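Local coordinates for membrane-associated protein VP24 (Marburg virus - Musoke, Kenya, 1980, PDB 4OR8), which may act as a minor matrix protein with a part in assembling the viral nucleocapsid and in virion budding, at residues N88-S91 with H92-N96. Residues are numbered along the deposited sequence; the frame is centred on the assembly and turned at random.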
# COMPACT_ATOMS: atom_id res chain seq x y z
N ASN B 88 12.09 -6.18 -16.80
CA ASN B 88 12.78 -5.34 -17.77
C ASN B 88 12.96 -3.91 -17.28
O ASN B 88 14.01 -3.31 -17.45
CB ASN B 88 12.05 -5.35 -19.11
CG ASN B 88 11.99 -6.73 -19.74
OD1 ASN B 88 11.00 -7.09 -20.38
ND2 ASN B 88 13.04 -7.51 -19.54
N LEU B 89 11.92 -3.37 -16.66
CA LEU B 89 11.97 -2.01 -16.13
C LEU B 89 13.07 -1.88 -15.08
O LEU B 89 13.82 -0.90 -15.07
CB LEU B 89 10.62 -1.62 -15.54
CG LEU B 89 10.50 -0.19 -15.02
CD1 LEU B 89 10.76 0.81 -16.14
CD2 LEU B 89 9.13 0.02 -14.41
N PHE B 90 13.18 -2.88 -14.20
CA PHE B 90 14.22 -2.90 -13.18
C PHE B 90 15.23 -4.01 -13.46
O PHE B 90 15.38 -4.94 -12.68
CB PHE B 90 13.60 -3.12 -11.79
CG PHE B 90 12.50 -2.17 -11.45
CD1 PHE B 90 12.78 -0.94 -10.87
CD2 PHE B 90 11.17 -2.50 -11.69
CE1 PHE B 90 11.76 -0.06 -10.55
CE2 PHE B 90 10.15 -1.62 -11.37
CZ PHE B 90 10.45 -0.40 -10.80
N SER B 91 15.93 -3.89 -14.59
CA SER B 91 16.91 -4.89 -15.01
C SER B 91 18.03 -5.08 -14.00
O SER B 91 18.37 -6.21 -13.64
CB SER B 91 17.50 -4.50 -16.36
OG SER B 91 16.50 -4.36 -17.35
N HIS B 92 18.59 -3.97 -13.54
CA HIS B 92 19.71 -3.99 -12.59
C HIS B 92 19.33 -4.66 -11.27
O HIS B 92 20.20 -5.08 -10.51
CB HIS B 92 20.16 -2.56 -12.32
CG HIS B 92 19.04 -1.61 -12.07
ND1 HIS B 92 18.28 -1.07 -13.09
CD2 HIS B 92 18.52 -1.12 -10.92
CE1 HIS B 92 17.35 -0.28 -12.57
NE2 HIS B 92 17.48 -0.29 -11.26
N LEU B 93 18.03 -4.74 -11.01
CA LEU B 93 17.54 -5.36 -9.78
C LEU B 93 17.13 -6.82 -9.99
O LEU B 93 17.54 -7.70 -9.23
CB LEU B 93 16.36 -4.57 -9.21
CG LEU B 93 16.63 -3.10 -8.87
CD1 LEU B 93 15.44 -2.48 -8.18
CD2 LEU B 93 17.88 -2.98 -8.01
N PHE B 94 16.34 -7.09 -11.02
CA PHE B 94 15.77 -8.42 -11.22
C PHE B 94 16.52 -9.29 -12.22
O PHE B 94 16.57 -10.51 -12.07
CB PHE B 94 14.30 -8.31 -11.63
CG PHE B 94 13.43 -7.64 -10.61
CD1 PHE B 94 13.28 -8.18 -9.34
CD2 PHE B 94 12.77 -6.46 -10.91
CE1 PHE B 94 12.49 -7.57 -8.40
CE2 PHE B 94 11.97 -5.85 -9.97
CZ PHE B 94 11.83 -6.40 -8.71
N LYS B 95 17.09 -8.66 -13.24
CA LYS B 95 17.85 -9.40 -14.24
C LYS B 95 19.35 -9.29 -13.98
O LYS B 95 20.17 -9.38 -14.89
CB LYS B 95 17.48 -8.92 -15.64
CG LYS B 95 16.00 -9.07 -15.93
CD LYS B 95 15.62 -8.44 -17.26
CE LYS B 95 16.23 -9.19 -18.42
NZ LYS B 95 15.68 -8.72 -19.71
N ASN B 96 19.69 -9.07 -12.71
CA ASN B 96 21.07 -9.10 -12.25
C ASN B 96 21.15 -9.97 -11.01
O ASN B 96 20.69 -9.57 -9.94
CB ASN B 96 21.57 -7.69 -11.93
CG ASN B 96 22.91 -7.69 -11.23
OD1 ASN B 96 23.72 -8.60 -11.40
ND2 ASN B 96 23.16 -6.66 -10.42
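F90 and F94 run side by side and point the same way, both with CG turned anti to their own carbonyl carbon. The rings are not stacked: CD2 of F90 sits in the plane of the F94 ring at its edge, 3.8 Å from F94 CE2, while F94 CD2 lies 3.6 Å from F90 CB. L93 crosses the F90 side chain at a slant, bringing its CD1 within 4.1 Å of F90 CD1. The carbonyl O of F90 takes two backbone N-H groups. That of F94 arrives almost straight on, at 2.9 Å from N to O with a C=O...N angle of 167°, whereas that of L93 comes from above the carbonyl plane. This is the joint between helices 84-89 and 91-94: F90 leaves helical geometry and serves as N-cap residue of the short second helix, where K95 N donates to S91 O. S91 OG reaches back to N88 O (2.7 Å), bonding across the bend. F90 and L93 also pack on L212 of strand 210-221, setting the joint against the mixed sheet. In the conformer given, H92 holds its CG between backbone N and carbonyl carbon (chi1 46°), F90 C lies over one face of the imidazole, and NE2 hydrogen-bonds Y22 OH of the second subunit, whose ring also meets that of F90.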